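Long-range contacts in N-acetyltransferase domain-containing protein (Deinococcus radiodurans, PDB 3S6F), which binds coenzyme A and, as a member of the GNAT acetyltransferase family, probably transfers acetyl groups to an amino group of its substrate: residues G89-R97 and P118-K126; A66-I76 and V98-D109. All coordinates share one frame; numbering follows the deposited sequence. Where two conformers were deposited one is given.

Contact 1. Residues G89-R97 and P118-K126; sequences GLGSELMRR and PFYERLGLK. With COA (coenzyme A), chain B.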
loop_
_atom_site.group_PDB
_atom_site.type_symbol
_atom_site.label_atom_id
_atom_site.label_comp_id
_atom_site.label_asym_id
_atom_site.label_seq_id
_atom_site.Cartn_x
_atom_site.Cartn_y
_atom_site.Cartn_z
ATOM N N GLY A 89 6.168 -23.346 -7.114
ATOM C CA GLY A 89 6.595 -22.079 -7.684
ATOM C C GLY A 89 5.494 -21.095 -8.010
ATOM O O GLY A 89 5.757 -19.997 -8.518
ATOM N N LEU A 90 4.250 -21.434 -7.673
ATOM C CA LEU A 90 3.121 -20.575 -8.048
ATOM C C LEU A 90 3.131 -19.226 -7.308
ATOM O O LEU A 90 2.808 -18.187 -7.898
ATOM C CB LEU A 90 1.819 -21.324 -7.908
ATOM C CG LEU A 90 0.570 -20.592 -8.374
ATOM C CD1 LEU A 90 0.678 -20.183 -9.827
ATOM C CD2 LEU A 90 -0.650 -21.416 -8.099
ATOM N N GLY A 91 3.451 -19.235 -6.017
ATOM C CA GLY A 91 3.494 -17.984 -5.291
ATOM C C GLY A 91 4.517 -17.028 -5.871
ATOM O O GLY A 91 4.265 -15.832 -6.003
ATOM N N SER A 92 5.705 -17.551 -6.183
ATOM C CA SER A 92 6.749 -16.740 -6.799
ATOM C C SER A 92 6.308 -16.212 -8.161
ATOM O O SER A 92 6.573 -15.051 -8.498
ATOM C CB SER A 92 8.021 -17.548 -6.935
ATOM O OG SER A 92 8.557 -17.875 -5.651
ATOM N N GLU A 93 5.642 -17.050 -8.936
ATOM C CA GLU A 93 5.153 -16.655 -10.243
ATOM C C GLU A 93 4.100 -15.547 -10.139
ATOM O O GLU A 93 4.115 -14.601 -10.938
ATOM C CB GLU A 93 4.623 -17.874 -10.990
ATOM C CG GLU A 93 4.152 -17.571 -12.406
ATOM C CD GLU A 93 5.219 -17.186 -13.385
ATOM O OE1 GLU A 93 6.406 -17.486 -13.119
ATOM O OE2 GLU A 93 4.887 -16.575 -14.406
ATOM N N LEU A 94 3.175 -15.684 -9.183
ATOM C CA LEU A 94 2.190 -14.641 -8.949
ATOM C C LEU A 94 2.867 -13.321 -8.619
ATOM O O LEU A 94 2.452 -12.257 -9.087
ATOM C CB LEU A 94 1.236 -15.074 -7.845
ATOM C CG LEU A 94 0.187 -16.106 -8.273
ATOM C CD1 LEU A 94 -0.484 -16.715 -7.025
ATOM C CD2 LEU A 94 -0.839 -15.515 -9.221
HETATM N N MSE A 95 3.883 -13.365 -7.751
HETATM C CA MSE A 95 4.612 -12.151 -7.416
HETATM C C MSE A 95 5.290 -11.523 -8.642
HETATM O O MSE A 95 5.202 -10.310 -8.869
HETATM C CB MSE A 95 5.642 -12.433 -6.320
HETATM C CG MSE A 95 5.076 -12.577 -4.942
HETATM SE SE MSE A 95 4.283 -10.946 -4.249
HETATM C CE MSE A 95 5.944 -9.879 -4.194
ATOM N N ARG A 96 5.968 -12.341 -9.446
ATOM C CA ARG A 96 6.585 -11.781 -10.642
ATOM C C ARG A 96 5.518 -11.146 -11.551
ATOM O O ARG A 96 5.716 -10.056 -12.105
ATOM C CB ARG A 96 7.354 -12.869 -11.405
ATOM C CG ARG A 96 8.659 -13.315 -10.765
ATOM C CD ARG A 96 9.467 -14.231 -11.681
ATOM N NE ARG A 96 8.852 -15.522 -11.810
ATOM C CZ ARG A 96 9.076 -16.541 -10.974
ATOM N NH1 ARG A 96 9.955 -16.449 -9.963
ATOM N NH2 ARG A 96 8.410 -17.658 -11.199
ATOM N N ARG A 97 4.382 -11.825 -11.715
ATOM C CA ARG A 97 3.332 -11.307 -12.585
ATOM C C ARG A 97 2.712 -10.028 -12.046
ATOM O O ARG A 97 2.413 -9.138 -12.832
ATOM C CB ARG A 97 2.287 -12.379 -12.844
ATOM C CG ARG A 97 2.812 -13.454 -13.806
ATOM C CD ARG A 97 1.860 -14.616 -13.905
ATOM N NE ARG A 97 2.308 -15.612 -14.876
ATOM C CZ ARG A 97 1.914 -15.654 -16.142
ATOM N NH1 ARG A 97 1.046 -14.790 -16.642
ATOM N NH2 ARG A 97 2.380 -16.644 -16.905
ATOM N N PRO A 118 12.374 -15.374 3.853
ATOM C CA PRO A 118 13.204 -15.925 2.788
ATOM C C PRO A 118 12.506 -16.055 1.428
ATOM O O PRO A 118 13.133 -15.847 0.397
ATOM C CB PRO A 118 13.651 -17.304 3.346
ATOM C CG PRO A 118 13.538 -17.165 4.821
ATOM C CD PRO A 118 12.380 -16.214 5.060
ATOM N N PHE A 119 11.204 -16.324 1.432
ATOM C CA PHE A 119 10.435 -16.381 0.194
ATOM C C PHE A 119 10.582 -15.056 -0.578
ATOM O O PHE A 119 10.765 -15.042 -1.786
ATOM C CB PHE A 119 8.975 -16.688 0.532
ATOM C CG PHE A 119 8.033 -16.484 -0.621
ATOM C CD1 PHE A 119 7.823 -17.487 -1.542
ATOM C CD2 PHE A 119 7.322 -15.321 -0.786
ATOM C CE1 PHE A 119 6.983 -17.305 -2.636
ATOM C CE2 PHE A 119 6.495 -15.180 -1.887
ATOM C CZ PHE A 119 6.290 -16.121 -2.792
ATOM N N TYR A 120 10.447 -13.963 0.146
ATOM C CA TYR A 120 10.528 -12.651 -0.471
ATOM C C TYR A 120 11.961 -12.240 -0.819
ATOM O O TYR A 120 12.204 -11.607 -1.847
ATOM C CB TYR A 120 9.855 -11.587 0.402
ATOM C CG TYR A 120 8.366 -11.775 0.503
ATOM C CD1 TYR A 120 7.560 -11.538 -0.603
ATOM C CD2 TYR A 120 7.748 -12.155 1.684
ATOM C CE1 TYR A 120 6.172 -11.712 -0.559
ATOM C CE2 TYR A 120 6.348 -12.313 1.739
ATOM C CZ TYR A 120 5.580 -12.088 0.622
ATOM O OH TYR A 120 4.206 -12.207 0.679
ATOM N N GLU A 121 12.931 -12.631 0.008
ATOM C CA GLU A 121 14.328 -12.323 -0.305
ATOM C C GLU A 121 14.741 -13.012 -1.600
ATOM O O GLU A 121 15.471 -12.424 -2.425
ATOM C CB GLU A 121 15.253 -12.706 0.839
ATOM C CG GLU A 121 15.078 -11.730 2.006
ATOM C CD GLU A 121 15.941 -11.997 3.216
ATOM O OE1 GLU A 121 16.232 -13.192 3.462
ATOM O OE2 GLU A 121 16.258 -11.006 3.940
ATOM N N ARG A 122 14.233 -14.240 -1.834
ATOM C CA ARG A 122 14.618 -14.926 -3.075
ATOM C C ARG A 122 14.045 -14.266 -4.324
ATOM O O ARG A 122 14.591 -14.422 -5.425
ATOM C CB ARG A 122 14.257 -16.407 -3.009
ATOM C CG ARG A 122 15.171 -17.179 -2.064
ATOM C CD ARG A 122 14.864 -18.696 -2.016
ATOM N NE ARG A 122 14.838 -19.194 -0.628
ATOM C CZ ARG A 122 13.751 -19.585 0.034
ATOM N NH1 ARG A 122 12.542 -19.597 -0.530
ATOM N NH2 ARG A 122 13.883 -20.014 1.278
ATOM N N LEU A 123 12.979 -13.478 -4.162
ATOM C CA LEU A 123 12.427 -12.682 -5.256
ATOM C C LEU A 123 13.153 -11.323 -5.475
ATOM O O LEU A 123 12.784 -10.528 -6.366
ATOM C CB LEU A 123 10.941 -12.432 -5.020
ATOM C CG LEU A 123 10.044 -13.656 -5.100
ATOM C CD1 LEU A 123 8.711 -13.418 -4.455
ATOM C CD2 LEU A 123 9.867 -14.006 -6.560
ATOM N N GLY A 124 14.141 -11.035 -4.642
ATOM C CA GLY A 124 14.919 -9.795 -4.728
ATOM C C GLY A 124 14.494 -8.680 -3.798
ATOM O O GLY A 124 15.059 -7.598 -3.858
ATOM N N LEU A 125 13.515 -8.926 -2.943
ATOM C CA LEU A 125 13.057 -7.878 -2.031
ATOM C C LEU A 125 14.026 -7.753 -0.864
ATOM O O LEU A 125 14.655 -8.736 -0.459
ATOM C CB LEU A 125 11.627 -8.116 -1.532
ATOM C CG LEU A 125 10.520 -7.885 -2.578
ATOM C CD1 LEU A 125 10.446 -8.957 -3.649
ATOM C CD2 LEU A 125 9.155 -7.743 -1.878
ATOM N N LYS A 126 14.152 -6.542 -0.353
ATOM C CA LYS A 126 14.972 -6.244 0.799
ATOM C C LYS A 126 14.115 -6.009 2.013
ATOM O O LYS A 126 12.903 -5.906 1.894
ATOM C CB LYS A 126 15.903 -5.071 0.464
ATOM C CG LYS A 126 16.880 -5.381 -0.706
ATOM C CD LYS A 126 17.707 -6.677 -0.521
ATOM C CE LYS A 126 18.735 -6.868 -1.670
ATOM N NZ LYS A 126 18.931 -8.304 -2.116
HETATM N N1A COA B . 7.518 -20.820 6.460
HETATM C C2A COA B . 8.733 -21.135 5.890
HETATM N N3A COA B . 8.935 -21.092 4.529
HETATM C C4A COA B . 7.887 -20.747 3.739
HETATM C C5A COA B . 6.643 -20.454 4.287
HETATM C C6A COA B . 6.461 -20.464 5.669
HETATM N N6A COA B . 5.292 -20.148 6.238
HETATM N N7A COA B . 5.808 -20.156 3.256
HETATM C C8A COA B . 6.505 -20.274 2.105
HETATM N N9A COA B . 7.791 -20.641 2.384
HETATM C C1B COA B . 8.882 -20.829 1.430
HETATM C C2B COA B . 9.418 -22.255 1.437
HETATM O O2B COA B . 10.779 -22.144 1.156
HETATM C C3B COA B . 8.736 -22.944 0.265
HETATM O O3B COA B . 9.451 -24.051 -0.255
HETATM P P3B COA B . 9.062 -25.563 0.191
HETATM O O7A COA B . 9.229 -25.616 1.689
HETATM O O8A COA B . 7.628 -25.810 -0.204
HETATM O O9A COA B . 10.036 -26.447 -0.550
HETATM C C4B COA B . 8.657 -21.769 -0.697
HETATM O O4B COA B . 8.428 -20.624 0.115
HETATM C C5B COA B . 7.552 -21.911 -1.727
HETATM O O5B COA B . 7.772 -20.973 -2.765
HETATM P P1A COA B . 6.794 -21.043 -4.048
HETATM O O1A COA B . 7.334 -20.039 -5.004
HETATM O O2A COA B . 6.583 -22.447 -4.537
HETATM O O3A COA B . 5.463 -20.426 -3.421
HETATM P P2A COA B . 4.107 -21.173 -2.994
HETATM O O4A COA B . 4.420 -22.330 -2.123
HETATM O O5A COA B . 3.311 -21.413 -4.228
HETATM O O6A COA B . 3.423 -19.981 -2.196
HETATM C CBP COA B . 3.091 -18.686 -0.214
HETATM C CCP COA B . 4.118 -19.315 -1.142
HETATM C CDP COA B . 2.214 -17.707 -1.018
HETATM C CEP COA B . 3.833 -17.902 0.891
HETATM C CAP COA B . 2.271 -19.847 0.376
HETATM O OAP COA B . 3.038 -20.586 1.309
HETATM C C9P COA B . 1.034 -19.331 1.074
HETATM O O9P COA B . -0.081 -19.105 0.391
HETATM N N8P COA B . 1.037 -19.155 2.389
HETATM C C7P COA B . -0.131 -18.659 3.107
HETATM C C6P COA B . -0.375 -17.152 2.940
HETATM C C5P COA B . 0.904 -16.388 3.133
HETATM O O5P COA B . 1.623 -16.635 4.105
HETATM N N4P COA B . 1.167 -15.452 2.208
HETATM C C3P COA B . 2.207 -14.463 2.361
HETATM C C2P COA B . 1.540 -13.127 2.687
HETATM S S1P COA B . 0.811 -13.077 4.359
HETATM O O HOH W 1 10.472 -16.993 -3.803
#

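Contact 2. Residues A66-I76 and V98-D109; sequences ALSDGILAASI and VLTELGDLYMVD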
loop_
_atom_site.group_PDB
_atom_site.type_symbol
_atom_site.label_atom_id
_atom_site.label_comp_id
_atom_site.label_asym_id
_atom_site.label_seq_id
_atom_site.Cartn_x
_atom_site.Cartn_y
_atom_site.Cartn_z
ATOM N N ALA A 66 -2.782 -5.767 -5.424
ATOM C CA ALA A 66 -1.895 -4.642 -5.196
ATOM C C ALA A 66 -2.697 -3.347 -5.209
ATOM O O ALA A 66 -3.635 -3.165 -6.009
ATOM C CB ALA A 66 -0.756 -4.574 -6.208
ATOM N N LEU A 67 -2.248 -2.433 -4.362
ATOM C CA LEU A 67 -2.677 -1.030 -4.345
ATOM C C LEU A 67 -1.599 -0.233 -5.040
ATOM O O LEU A 67 -0.416 -0.568 -4.936
ATOM C CB LEU A 67 -2.813 -0.544 -2.898
ATOM C CG LEU A 67 -3.531 -1.492 -1.925
ATOM C CD1 LEU A 67 -3.524 -0.873 -0.518
ATOM C CD2 LEU A 67 -4.941 -1.899 -2.378
ATOM N N SER A 68 -1.951 0.849 -5.737
ATOM C CA SER A 68 -0.953 1.628 -6.449
ATOM C C SER A 68 -1.479 3.024 -6.754
ATOM O O SER A 68 -2.686 3.201 -6.933
ATOM C CB SER A 68 -0.649 0.928 -7.785
ATOM O OG SER A 68 0.397 1.607 -8.451
ATOM N N ASP A 69 -0.566 4.001 -6.871
ATOM C CA ASP A 69 -0.899 5.294 -7.440
ATOM C C ASP A 69 -0.444 5.432 -8.898
ATOM O O ASP A 69 -0.694 6.460 -9.491
ATOM C CB ASP A 69 -0.398 6.456 -6.569
ATOM C CG ASP A 69 1.097 6.537 -6.395
ATOM O OD1 ASP A 69 1.851 5.962 -7.237
ATOM O OD2 ASP A 69 1.514 7.157 -5.375
ATOM N N GLY A 70 0.223 4.403 -9.424
ATOM C CA GLY A 70 0.656 4.444 -10.808
ATOM C C GLY A 70 1.767 5.396 -11.127
ATOM O O GLY A 70 2.157 5.531 -12.301
ATOM N N ILE A 71 2.302 6.067 -10.115
ATOM C CA ILE A 71 3.321 7.093 -10.336
ATOM C C ILE A 71 4.566 6.858 -9.513
ATOM O O ILE A 71 5.687 7.025 -10.034
ATOM C CB ILE A 71 2.795 8.517 -10.058
ATOM C CG1 ILE A 71 1.607 8.855 -10.946
ATOM C CG2 ILE A 71 3.897 9.582 -10.195
ATOM C CD1 ILE A 71 0.834 10.123 -10.537
ATOM N N LEU A 72 4.407 6.513 -8.237
ATOM C CA LEU A 72 5.547 6.377 -7.325
ATOM C C LEU A 72 5.496 5.132 -6.462
ATOM O O LEU A 72 6.565 4.628 -6.100
ATOM C CB LEU A 72 5.686 7.610 -6.446
ATOM C CG LEU A 72 7.076 7.822 -5.819
ATOM C CD1 LEU A 72 8.072 8.287 -6.865
ATOM C CD2 LEU A 72 6.991 8.789 -4.613
ATOM N N ALA A 73 4.300 4.658 -6.062
ATOM C CA ALA A 73 4.215 3.666 -5.022
ATOM C C ALA A 73 3.105 2.648 -5.187
ATOM O O ALA A 73 2.017 2.992 -5.604
ATOM C CB ALA A 73 4.090 4.339 -3.620
ATOM N N ALA A 74 3.402 1.442 -4.723
ATOM C CA ALA A 74 2.471 0.359 -4.682
ATOM C C ALA A 74 2.716 -0.482 -3.440
ATOM O O ALA A 74 3.811 -0.515 -2.875
ATOM C CB ALA A 74 2.562 -0.503 -5.936
ATOM N N SER A 75 1.676 -1.180 -2.991
ATOM C CA SER A 75 1.834 -2.167 -1.942
ATOM C C SER A 75 0.994 -3.394 -2.228
ATOM O O SER A 75 -0.014 -3.335 -2.924
ATOM C CB SER A 75 1.479 -1.600 -0.574
ATOM O OG SER A 75 0.070 -1.331 -0.488
ATOM N N ILE A 76 1.420 -4.517 -1.657
ATOM C CA ILE A 76 0.841 -5.838 -1.939
ATOM C C ILE A 76 0.180 -6.378 -0.677
ATOM O O ILE A 76 0.871 -6.913 0.180
ATOM C CB ILE A 76 1.896 -6.806 -2.491
ATOM C CG1 ILE A 76 2.462 -6.200 -3.848
ATOM C CG2 ILE A 76 1.297 -8.205 -2.706
ATOM C CD1 ILE A 76 3.661 -6.889 -4.453
ATOM N N VAL A 98 2.516 -9.902 -10.734
ATOM C CA VAL A 98 1.912 -8.666 -10.222
ATOM C C VAL A 98 2.903 -7.500 -10.337
ATOM O O VAL A 98 2.501 -6.369 -10.616
ATOM C CB VAL A 98 1.342 -8.822 -8.800
ATOM C CG1 VAL A 98 2.392 -8.753 -7.692
ATOM C CG2 VAL A 98 0.236 -7.783 -8.575
ATOM N N LEU A 99 4.201 -7.798 -10.185
ATOM C CA LEU A 99 5.208 -6.761 -10.359
ATOM C C LEU A 99 5.213 -6.273 -11.813
ATOM O O LEU A 99 5.319 -5.071 -12.057
ATOM C CB LEU A 99 6.590 -7.245 -9.887
ATOM C CG LEU A 99 6.710 -7.486 -8.388
ATOM C CD1 LEU A 99 8.009 -8.235 -8.069
ATOM C CD2 LEU A 99 6.600 -6.201 -7.602
ATOM N N THR A 100 5.015 -7.169 -12.761
ATOM C CA THR A 100 4.883 -6.778 -14.166
ATOM C C THR A 100 3.657 -5.882 -14.355
ATOM O O THR A 100 3.720 -4.835 -15.043
ATOM C CB THR A 100 4.825 -7.991 -15.069
ATOM O OG1 THR A 100 6.083 -8.686 -14.965
ATOM C CG2 THR A 100 4.513 -7.607 -16.524
ATOM N N GLU A 101 2.530 -6.228 -13.744
ATOM C CA GLU A 101 1.313 -5.399 -13.873
ATOM C C GLU A 101 1.479 -4.013 -13.290
ATOM O O GLU A 101 0.945 -3.033 -13.798
ATOM C CB GLU A 101 0.102 -6.064 -13.272
ATOM C CG GLU A 101 -0.352 -7.347 -13.930
ATOM C CD GLU A 101 -0.589 -7.177 -15.400
ATOM O OE1 GLU A 101 -1.424 -6.321 -15.744
ATOM O OE2 GLU A 101 0.020 -7.882 -16.197
ATOM N N LEU A 102 2.240 -3.914 -12.203
ATOM C CA LEU A 102 2.469 -2.648 -11.531
ATOM C C LEU A 102 3.370 -1.715 -12.307
ATOM O O LEU A 102 3.255 -0.491 -12.180
ATOM C CB LEU A 102 3.066 -2.875 -10.137
ATOM C CG LEU A 102 2.068 -3.357 -9.085
ATOM C CD1 LEU A 102 2.791 -3.849 -7.857
ATOM C CD2 LEU A 102 1.038 -2.265 -8.777
ATOM N N GLY A 103 4.300 -2.266 -13.071
ATOM C CA GLY A 103 5.311 -1.486 -13.748
ATOM C C GLY A 103 6.465 -1.079 -12.831
ATOM O O GLY A 103 6.560 -1.453 -11.668
ATOM N N ASP A 104 7.397 -0.287 -13.357
ATOM C CA ASP A 104 8.659 -0.009 -12.654
ATOM C C ASP A 104 8.608 1.185 -11.700
ATOM O O ASP A 104 9.538 1.952 -11.596
ATOM C CB ASP A 104 9.808 0.128 -13.654
ATOM C CG ASP A 104 10.239 -1.218 -14.239
ATOM O OD1 ASP A 104 9.955 -2.285 -13.637
ATOM O OD2 ASP A 104 10.910 -1.172 -15.277
ATOM N N LEU A 105 7.513 1.318 -10.984
ATOM C CA LEU A 105 7.318 2.269 -9.868
ATOM C C LEU A 105 8.481 2.316 -8.954
ATOM O O LEU A 105 9.063 1.261 -8.641
ATOM C CB LEU A 105 6.172 1.804 -8.964
ATOM C CG LEU A 105 4.817 1.721 -9.622
ATOM C CD1 LEU A 105 3.782 1.068 -8.709
ATOM C CD2 LEU A 105 4.384 3.134 -10.151
ATOM N N TYR A 106 8.785 3.464 -8.397
ATOM C CA TYR A 106 9.851 3.600 -7.461
ATOM C C TYR A 106 9.749 2.677 -6.250
ATOM O O TYR A 106 10.722 2.001 -5.894
ATOM C CB TYR A 106 9.961 5.084 -7.017
ATOM C CG TYR A 106 11.020 5.308 -5.958
ATOM C CD1 TYR A 106 12.308 4.830 -6.160
ATOM C CD2 TYR A 106 10.747 5.958 -4.780
ATOM C CE1 TYR A 106 13.258 4.964 -5.201
ATOM C CE2 TYR A 106 11.728 6.128 -3.794
ATOM C CZ TYR A 106 13.003 5.590 -4.031
ATOM O OH TYR A 106 14.008 5.648 -3.094
HETATM N N MSE A 107 8.573 2.631 -5.629
HETATM C CA MSE A 107 8.386 1.872 -4.389
HETATM C C MSE A 107 7.370 0.764 -4.559
HETATM O O MSE A 107 6.252 1.021 -4.983
HETATM C CB MSE A 107 7.854 2.783 -3.280
HETATM C CG MSE A 107 8.766 3.913 -2.924
HETATM SE SE MSE A 107 7.819 5.344 -1.951
HETATM C CE MSE A 107 7.202 4.337 -0.449
ATOM N N VAL A 108 7.743 -0.445 -4.148
ATOM C CA VAL A 108 6.792 -1.541 -3.954
ATOM C C VAL A 108 7.095 -2.111 -2.587
ATOM O O VAL A 108 8.259 -2.464 -2.306
ATOM C CB VAL A 108 6.897 -2.643 -4.999
ATOM C CG1 VAL A 108 5.808 -3.691 -4.760
ATOM C CG2 VAL A 108 6.754 -2.044 -6.441
ATOM N N ASP A 109 6.077 -2.226 -1.746
ATOM C CA ASP A 109 6.268 -2.634 -0.373
ATOM C C ASP A 109 5.187 -3.608 0.075
ATOM O O ASP A 109 4.044 -3.582 -0.404
ATOM C CB ASP A 109 6.228 -1.405 0.576
ATOM C CG ASP A 109 7.347 -0.402 0.335
ATOM O OD1 ASP A 109 7.373 0.242 -0.749
ATOM O OD2 ASP A 109 8.188 -0.226 1.224
HETATM O O HOH W 2 0.977 0.724 -10.983
HETATM O O HOH W 3 8.151 5.776 -9.960
HETATM O O HOH W 4 4.951 1.542 -1.363
#

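Contact 1. Residues G89-R97 and P118-K126
Ser-92 and Leu-123 mark the closest backbone approach, CA to CA 7.1 Å, between helix 90-97 and the end of helix 118-122, whose axes pass 10.9 Å apart at a crossing angle of -51°. Met-95, here a selenomethionine, carries most of the apolar contact. Leu-123 crosses it at about a right angle, with CD1 3.7 Å from Met-95 CB, while the other methyl, CD2, touches Ser-92 CB and, more distantly, Arg-96 NH1. Bends at chi2 and chi3 carry Met-95 CE to the ring edge of Tyr-120, 4.1 Å from CE1. Phe-119, with CG anti to its backbone N (chi1 168°), sends its ring edge at helix 90-97, and CZ stops 3.7 Å from Gly-91 C; Gly-91, having no side chain, lets both this ring and the cofactor come up to the backbone. Phe-119 CD2 also stands over the centre of the Tyr-120 ring, 3.6 Å above the plane. Polar linkage between the segments comes through one water, which donates to both Ser-92 OG and Phe-119 O. Ser-92 OG in turn donates to COA O1A (2.6 Å), so two bonds hold the hydroxyl. Gly-89 N gives its hydrogen to O2A, Gly-91 N to O5A (2.8 Å from N to O5A) and Ser-92 N to O1A. With Arg-86 this is the R-x-x-G-x-G pyrophosphate loop of GNAT enzymes. The contact between the segments is thus mainly apolar, while the first-turn N-H groups face the diphosphate, whose charge the helix N-terminus probably helps to offset.

Contact 2. Residues A66-I76 and V98-D109
Ala-74 and Val-108 pair as neighbours on parallel strands 73-75 and 107-109, the two strands of a beta-alpha-beta crossover whose connecting helix ends at residues 98-102. Four backbone bonds join the strands, from Met-107 N to Leu-72 O (2.9 Å) through to Ile-76 N on Asp-109 O. The tight part lies between sheet and helix. Leu-102 CD2 sits in a pocket formed by Ala-66 CB, Ala-74 CB and Ser-68 CB, 3.7 Å from the last two, and Leu-105 CD1 lies beside Ala-74 CB. Ile-76 and Val-98 meet tip to tip, CD1 to CG1 3.9 Å, and the same CD1 touches Val-108 CG1. Val-49 of strand 49-54 closes in on Ala-66, Val-98 and Leu-102.

The turn between strands 66-68 and 73-75 is more polar and partly open to solvent at Ser-68 and Gly-70, with waters at its edge. Asp-69 OD1 takes three backbone N-H groups, from Ile-71 on its anti side and from Leu-72 and Ala-73 on its syn side, the bond from Leu-72 N being almost straight at 177°. Ser-68 OG lies anti to the backbone N (chi1 -175°), which brings it to Gly-70 N, 3.0 Å away in an ST turn, and to a water bound to Leu-102 O. A valine here would probably leave Gly-70 N without its acceptor and break the water link to Leu-102 O, so that the ST turn is held less firmly. A further water joins Ile-71 O to Tyr-106 N.

Ser-75 and Asp-109, on the other face, turn to the second subunit: Ser-75 OG bonds its own counterpart there, and Asp-109 bonds Ser-111 of that chain through OD2 and forms a salt bridge with its Arg-134 through OD1. Asp-109 OD1 also accepts from a water that donates to Ala-74 O, 2.8 Å from each oxygen.

Both contacts use helix 90-102: contact 1 its first turns, contact 2 its last. They meet where Met-95 CE packs on Ile-76 CD1, at 3.8 Å, so the apolar layer beneath the helix is continuous. Both are largely buried, but contact 1 borders the cofactor and reaches the surface at Arg-96, whereas none of the touching residues in contact 2 is exposed. Their chemistry differs accordingly. Contact 1 joins helix 90-97 to helix 118-122 and the turn after it, mostly by side chains, with one water, leaving N-H groups for the diphosphate; contact 2 joins strands through main-chain bonds and lays the helix over them. Each also reaches the second subunit, into which the sheet continues.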